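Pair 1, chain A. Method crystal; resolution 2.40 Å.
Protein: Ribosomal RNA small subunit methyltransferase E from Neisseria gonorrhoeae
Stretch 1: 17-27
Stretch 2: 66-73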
# COMPACT_ATOMS: atom_id res chain seq x y z
N ASN A 17 -20.20 2.20 6.71
CA ASN A 17 -20.38 2.57 8.10
C ASN A 17 -21.25 1.54 8.82
O ASN A 17 -22.35 1.21 8.36
CB ASN A 17 -21.02 3.96 8.19
CG ASN A 17 -20.20 4.93 9.03
OD1 ASN A 17 -20.15 4.81 10.25
ND2 ASN A 17 -19.56 5.89 8.37
N LEU A 18 -20.76 1.03 9.94
CA LEU A 18 -21.41 -0.05 10.68
C LEU A 18 -21.86 0.45 12.05
O LEU A 18 -21.10 1.12 12.76
CB LEU A 18 -20.47 -1.25 10.87
CG LEU A 18 -19.99 -1.98 9.63
CD1 LEU A 18 -19.07 -3.12 10.02
CD2 LEU A 18 -21.17 -2.50 8.84
N SER A 19 -23.08 0.09 12.42
CA SER A 19 -23.62 0.44 13.72
C SER A 19 -23.46 -0.74 14.66
O SER A 19 -23.53 -1.90 14.24
CB SER A 19 -25.08 0.86 13.63
OG SER A 19 -25.21 2.00 12.80
N VAL A 20 -23.26 -0.44 15.94
CA VAL A 20 -22.88 -1.43 16.94
C VAL A 20 -23.98 -2.47 17.20
O VAL A 20 -23.79 -3.37 18.03
CB VAL A 20 -22.48 -0.73 18.26
N GLY A 21 -25.13 -2.35 16.54
CA GLY A 21 -26.13 -3.39 16.65
C GLY A 21 -26.92 -3.76 15.41
O GLY A 21 -27.93 -4.47 15.50
N GLN A 22 -26.49 -3.27 14.24
CA GLN A 22 -27.25 -3.42 13.00
C GLN A 22 -26.80 -4.65 12.23
O GLN A 22 -25.60 -4.89 12.07
CB GLN A 22 -27.09 -2.17 12.12
N THR A 23 -27.76 -5.44 11.74
CA THR A 23 -27.50 -6.59 10.89
C THR A 23 -27.77 -6.23 9.43
O THR A 23 -28.92 -6.00 9.05
CB THR A 23 -28.36 -7.79 11.31
N VAL A 24 -26.71 -6.22 8.61
CA VAL A 24 -26.78 -5.83 7.21
C VAL A 24 -26.15 -6.94 6.37
O VAL A 24 -25.30 -7.70 6.84
CB VAL A 24 -26.09 -4.46 6.95
CG1 VAL A 24 -26.14 -4.06 5.48
CG2 VAL A 24 -26.73 -3.38 7.82
N ASP A 25 -26.58 -7.03 5.10
CA ASP A 25 -26.13 -8.07 4.18
C ASP A 25 -24.84 -7.66 3.49
O ASP A 25 -24.71 -6.54 2.99
CB ASP A 25 -27.22 -8.36 3.14
N LEU A 26 -23.86 -8.61 3.45
CA LEU A 26 -22.49 -8.45 2.97
C LEU A 26 -22.44 -8.51 1.44
O LEU A 26 -23.24 -9.20 0.82
CB LEU A 26 -21.59 -9.53 3.56
CG LEU A 26 -21.47 -9.53 5.09
CD1 LEU A 26 -20.96 -10.87 5.59
CD2 LEU A 26 -20.56 -8.40 5.54
N PRO A 27 -21.47 -7.83 0.83
CA PRO A 27 -21.40 -7.78 -0.64
C PRO A 27 -20.97 -9.10 -1.27
O PRO A 27 -20.52 -10.03 -0.60
CB PRO A 27 -20.38 -6.67 -0.91
CG PRO A 27 -19.51 -6.69 0.29
CD PRO A 27 -20.39 -7.05 1.45
N ARG A 66 -25.23 -15.17 -1.05
CA ARG A 66 -25.78 -14.20 -0.10
C ARG A 66 -25.10 -14.38 1.25
O ARG A 66 -24.66 -15.48 1.59
CB ARG A 66 -27.30 -14.36 0.03
N ALA A 67 -25.01 -13.28 2.01
CA ALA A 67 -24.40 -13.34 3.34
C ALA A 67 -24.92 -12.20 4.23
O ALA A 67 -25.13 -11.09 3.75
CB ALA A 67 -22.87 -13.26 3.25
N GLU A 68 -25.11 -12.52 5.52
CA GLU A 68 -25.60 -11.59 6.54
C GLU A 68 -24.72 -11.68 7.78
O GLU A 68 -24.14 -12.73 8.07
CB GLU A 68 -27.08 -11.89 6.95
CG GLU A 68 -28.17 -10.99 6.31
CD GLU A 68 -29.45 -10.88 7.14
OE1 GLU A 68 -30.00 -9.76 7.23
OE2 GLU A 68 -29.91 -11.89 7.73
N ALA A 69 -24.63 -10.57 8.52
CA ALA A 69 -23.83 -10.54 9.74
C ALA A 69 -24.44 -9.55 10.73
O ALA A 69 -25.14 -8.61 10.35
CB ALA A 69 -22.38 -10.17 9.44
N GLU A 70 -24.20 -9.81 12.02
CA GLU A 70 -24.69 -8.99 13.13
C GLU A 70 -23.51 -8.38 13.87
O GLU A 70 -22.57 -9.10 14.24
CB GLU A 70 -25.56 -9.81 14.09
N ILE A 71 -23.56 -7.08 14.13
CA ILE A 71 -22.43 -6.35 14.70
C ILE A 71 -22.41 -6.53 16.22
O ILE A 71 -23.26 -5.98 16.93
CB ILE A 71 -22.47 -4.87 14.32
CG1 ILE A 71 -22.61 -4.70 12.81
CG2 ILE A 71 -21.25 -4.14 14.89
CD1 ILE A 71 -21.78 -5.65 11.98
N LEU A 72 -21.41 -7.26 16.73
CA LEU A 72 -21.29 -7.50 18.16
C LEU A 72 -20.68 -6.31 18.91
O LEU A 72 -21.26 -5.82 19.88
CB LEU A 72 -20.48 -8.77 18.41
N HIS A 73 -19.51 -5.82 18.47
CA HIS A 73 -18.80 -4.77 19.21
C HIS A 73 -17.73 -4.17 18.30
O HIS A 73 -17.40 -4.71 17.25
CB HIS A 73 -18.18 -5.32 20.49

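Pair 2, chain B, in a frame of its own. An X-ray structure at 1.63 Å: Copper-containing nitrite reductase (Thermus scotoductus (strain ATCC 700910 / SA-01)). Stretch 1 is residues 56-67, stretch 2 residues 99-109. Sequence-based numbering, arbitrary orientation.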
# COMPACT_ATOMS: atom_id res chain seq x y z
N VAL B 56 -21.88 9.38 21.46
CA VAL B 56 -22.29 8.07 21.95
C VAL B 56 -23.79 8.09 22.23
O VAL B 56 -24.27 8.96 22.98
CB VAL B 56 -21.55 7.68 23.25
CG1 VAL B 56 -22.02 6.32 23.76
CG2 VAL B 56 -20.04 7.67 23.02
N VAL B 57 -24.52 7.15 21.65
CA VAL B 57 -25.95 6.98 21.85
C VAL B 57 -26.26 5.52 22.09
O VAL B 57 -25.37 4.66 22.01
CB VAL B 57 -26.78 7.53 20.65
CG1 VAL B 57 -26.36 8.96 20.32
CG2 VAL B 57 -26.66 6.63 19.42
N GLU B 58 -27.53 5.25 22.42
CA GLU B 58 -28.04 3.90 22.59
C GLU B 58 -28.83 3.47 21.36
O GLU B 58 -29.42 4.33 20.68
CB GLU B 58 -28.95 3.80 23.84
CG GLU B 58 -28.30 4.25 25.15
CD GLU B 58 -27.16 3.36 25.65
OE1 GLU B 58 -26.07 3.89 26.01
OE2 GLU B 58 -27.32 2.13 25.71
N GLU B 59 -28.82 2.16 21.08
CA GLU B 59 -29.62 1.56 20.01
C GLU B 59 -31.12 1.93 20.14
O GLU B 59 -31.70 1.81 21.23
CB GLU B 59 -29.46 0.05 19.98
CG GLU B 59 -30.24 -0.66 18.86
CD GLU B 59 -30.05 -2.16 18.81
OE1 GLU B 59 -29.26 -2.72 19.60
OE2 GLU B 59 -30.72 -2.81 17.97
N GLY B 60 -31.71 2.39 19.05
CA GLY B 60 -33.10 2.86 19.06
C GLY B 60 -33.29 4.34 19.38
O GLY B 60 -34.40 4.84 19.22
N ASP B 61 -32.25 5.06 19.82
CA ASP B 61 -32.37 6.51 20.05
C ASP B 61 -32.66 7.29 18.77
O ASP B 61 -32.27 6.88 17.66
CB ASP B 61 -31.12 7.13 20.69
CG ASP B 61 -30.95 6.75 22.16
OD1 ASP B 61 -31.86 6.13 22.75
OD2 ASP B 61 -29.88 7.08 22.72
N THR B 62 -33.34 8.43 18.94
CA THR B 62 -33.46 9.43 17.89
C THR B 62 -32.29 10.39 18.00
O THR B 62 -32.07 11.00 19.06
CB THR B 62 -34.81 10.17 17.95
OG1 THR B 62 -35.88 9.22 17.81
CG2 THR B 62 -34.92 11.19 16.87
N VAL B 63 -31.56 10.55 16.91
CA VAL B 63 -30.35 11.37 16.92
C VAL B 63 -30.62 12.62 16.11
O VAL B 63 -30.93 12.52 14.91
CB VAL B 63 -29.15 10.60 16.30
CG1 VAL B 63 -27.88 11.44 16.33
CG2 VAL B 63 -28.95 9.25 17.00
N HIS B 64 -30.50 13.79 16.74
CA HIS B 64 -30.65 15.07 16.06
C HIS B 64 -29.25 15.62 15.90
O HIS B 64 -28.53 15.71 16.89
CB HIS B 64 -31.49 16.09 16.88
CG HIS B 64 -32.89 15.65 17.20
ND1 HIS B 64 -33.90 15.60 16.26
CD2 HIS B 64 -33.45 15.25 18.37
CE1 HIS B 64 -35.01 15.17 16.83
NE2 HIS B 64 -34.77 14.96 18.11
N ILE B 65 -28.87 15.98 14.67
CA ILE B 65 -27.61 16.66 14.37
C ILE B 65 -27.87 18.11 13.95
O ILE B 65 -28.75 18.38 13.12
CB ILE B 65 -26.86 15.97 13.19
CG1 ILE B 65 -26.58 14.49 13.48
CG2 ILE B 65 -25.60 16.76 12.81
CD1 ILE B 65 -25.66 14.24 14.66
N THR B 66 -27.08 19.04 14.49
CA THR B 66 -27.04 20.40 14.02
C THR B 66 -25.67 20.59 13.44
O THR B 66 -24.70 20.42 14.14
CB THR B 66 -27.28 21.43 15.15
OG1 THR B 66 -28.63 21.30 15.61
CG2 THR B 66 -27.07 22.84 14.68
N LEU B 67 -25.58 20.88 12.14
CA LEU B 67 -24.31 21.13 11.50
C LEU B 67 -24.18 22.58 11.12
O LEU B 67 -25.03 23.09 10.38
CB LEU B 67 -24.22 20.25 10.24
CG LEU B 67 -23.03 20.50 9.30
CD1 LEU B 67 -21.72 20.11 9.97
CD2 LEU B 67 -23.23 19.70 8.01
N ARG B 99 -27.59 23.27 8.92
CA ARG B 99 -28.59 22.23 8.64
C ARG B 99 -28.99 21.52 9.92
O ARG B 99 -28.20 21.38 10.83
CB ARG B 99 -28.07 21.18 7.64
CG ARG B 99 -27.52 21.74 6.33
CD ARG B 99 -28.60 22.22 5.35
NE ARG B 99 -27.97 22.84 4.16
CZ ARG B 99 -27.43 22.15 3.15
NH1 ARG B 99 -27.48 20.82 3.11
NH2 ARG B 99 -26.85 22.80 2.15
N GLU B 100 -30.22 21.02 9.92
CA GLU B 100 -30.76 20.23 11.02
C GLU B 100 -31.19 18.92 10.39
O GLU B 100 -31.83 18.96 9.34
CB GLU B 100 -32.01 20.92 11.62
CG GLU B 100 -31.78 22.34 12.11
CD GLU B 100 -30.91 22.42 13.36
OE1 GLU B 100 -30.75 21.38 14.03
OE2 GLU B 100 -30.37 23.51 13.66
N PHE B 101 -30.84 17.79 11.01
CA PHE B 101 -31.19 16.45 10.51
C PHE B 101 -31.39 15.45 11.66
O PHE B 101 -30.63 15.42 12.63
CB PHE B 101 -30.08 16.00 9.54
CG PHE B 101 -30.27 14.61 8.97
CD1 PHE B 101 -31.17 14.39 7.93
CD2 PHE B 101 -29.52 13.54 9.43
CE1 PHE B 101 -31.34 13.12 7.38
CE2 PHE B 101 -29.67 12.27 8.89
CZ PHE B 101 -30.59 12.05 7.87
N SER B 102 -32.41 14.61 11.56
CA SER B 102 -32.63 13.55 12.52
C SER B 102 -32.72 12.19 11.84
O SER B 102 -33.21 12.10 10.72
CB SER B 102 -33.93 13.79 13.29
OG SER B 102 -33.98 15.15 13.70
N PHE B 103 -32.27 11.15 12.55
CA PHE B 103 -32.39 9.74 12.13
C PHE B 103 -32.50 8.87 13.36
O PHE B 103 -32.14 9.30 14.43
CB PHE B 103 -31.20 9.30 11.25
CG PHE B 103 -29.86 9.32 11.94
CD1 PHE B 103 -29.13 10.49 12.04
CD2 PHE B 103 -29.32 8.15 12.49
CE1 PHE B 103 -27.90 10.52 12.69
CE2 PHE B 103 -28.08 8.16 13.13
CZ PHE B 103 -27.37 9.35 13.23
N THR B 104 -33.02 7.65 13.20
CA THR B 104 -33.01 6.67 14.26
C THR B 104 -31.79 5.75 14.14
O THR B 104 -31.47 5.29 13.04
CB THR B 104 -34.31 5.82 14.22
OG1 THR B 104 -35.42 6.72 14.31
CG2 THR B 104 -34.40 4.89 15.39
N ALA B 105 -31.12 5.48 15.27
CA ALA B 105 -29.97 4.57 15.30
C ALA B 105 -30.45 3.13 15.36
O ALA B 105 -30.55 2.54 16.44
CB ALA B 105 -29.07 4.90 16.49
N ASP B 106 -30.73 2.56 14.19
CA ASP B 106 -31.30 1.21 14.07
C ASP B 106 -30.28 0.07 14.15
O ASP B 106 -30.68 -1.08 14.28
CB ASP B 106 -32.04 1.07 12.72
CG ASP B 106 -33.23 2.02 12.57
OD1 ASP B 106 -33.70 2.56 13.59
OD2 ASP B 106 -33.69 2.23 11.44
N PHE B 107 -28.99 0.37 14.03
CA PHE B 107 -27.95 -0.65 13.97
C PHE B 107 -26.86 -0.39 15.03
O PHE B 107 -26.23 0.69 15.01
CB PHE B 107 -27.31 -0.67 12.57
CG PHE B 107 -28.20 -1.23 11.49
CD1 PHE B 107 -29.09 -0.39 10.81
CD2 PHE B 107 -28.17 -2.57 11.15
CE1 PHE B 107 -29.91 -0.89 9.81
CE2 PHE B 107 -28.99 -3.09 10.14
CZ PHE B 107 -29.86 -2.24 9.47
N PRO B 108 -26.59 -1.37 15.90
CA PRO B 108 -25.55 -1.19 16.92
C PRO B 108 -24.13 -1.28 16.33
O PRO B 108 -23.93 -2.03 15.36
CB PRO B 108 -25.82 -2.33 17.90
CG PRO B 108 -26.52 -3.36 17.14
CD PRO B 108 -27.28 -2.67 16.05
N GLY B 109 -23.19 -0.53 16.91
CA GLY B 109 -21.76 -0.62 16.55
C GLY B 109 -20.95 0.66 16.63
O GLY B 109 -21.36 1.62 17.29
O HOH W 1 -32.49 -1.95 16.03
O HOH W 2 -31.40 18.68 14.76

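The two pairs differ most sharply in how firmly their backbones are joined. At the matched positions Val A24/Val B63 and Ala A69/Phe B103, pair 1 has two weak hydrogen bonds, Val A24 N to Ala A69 O at 3.3 Å and Ala A69 N to Val A24 O at 3.4 Å, whereas pair 2 has Val B63 N to Phe B103 O at 2.8 Å and Phe B103 N to Val B63 O at 3.0 Å. The CA atoms of Val A24 and Val B63 lie 1.7 Å apart after superposition, the largest displacement among the matched positions, although the 14 central residues fit to 0.7 Å.

The shared arrangement is a turn leading into a strand that runs antiparallel to the second stretch, with strand directions 155° apart in pair 1 and 162° in pair 2. Two residues further on pair 1 catches up: Leu A26 N donates to Ala A67 O at 2.8 Å, the same length as the matched bond from Ile B65 N to Phe B101 O, whereas pair 2 is firmly bonded throughout.

The turns coincide, Gly A21 with Gly B60, but they meet the second stretch differently. In pair 2, Gly B60 N donates to Ala B105 O (2.9 Å) and Ala B105 N to Asp B61 O (3.0 Å). In pair 1, Val A20 O instead lies 2.9 Å from Ile A71 O, two acceptors that cannot bond. Glycine also carries different weight: at Gly B60 the backbone angles would jam a CB against the preceding carbonyl, while at Gly A21 there is room for one.

Packing is redistributed between partners. Ile A71, which overlies Ala B105, contributes the largest covered area in pair 1; its CD1 reaches Leu A18 CD1 at 4.2 Å, and its CG1 lies 3.1 Å from Gln A22 O. The smaller Ala B105 offers only CB, 4.2 Å from Val B57 CG2. Two residues along, the bulk is reversed. Ala A69 is small, and the bulk on that side comes from Leu A26, whose CD1 lies 4.2 Å from Ala A69 CB and 3.9 Å from Ala A67 CB. In pair 2, Phe B103 supplies the bulk itself: Val B63 CB sits over its ring face, 4.0 Å from the centroid, and Ile B65 CG1 approaches its edge, 4.3 Å from CE1.

On the face bearing Asp A25 and Glu A68, Asp A25 is modelled only to CB, which lies 4.2 Å from Glu A68 CG. The matching His B64 and Ser B102 form a short hydrogen bond, ND1 of His B64 to OG of Ser B102 at 2.6 Å, adding a side-chain link across the strands.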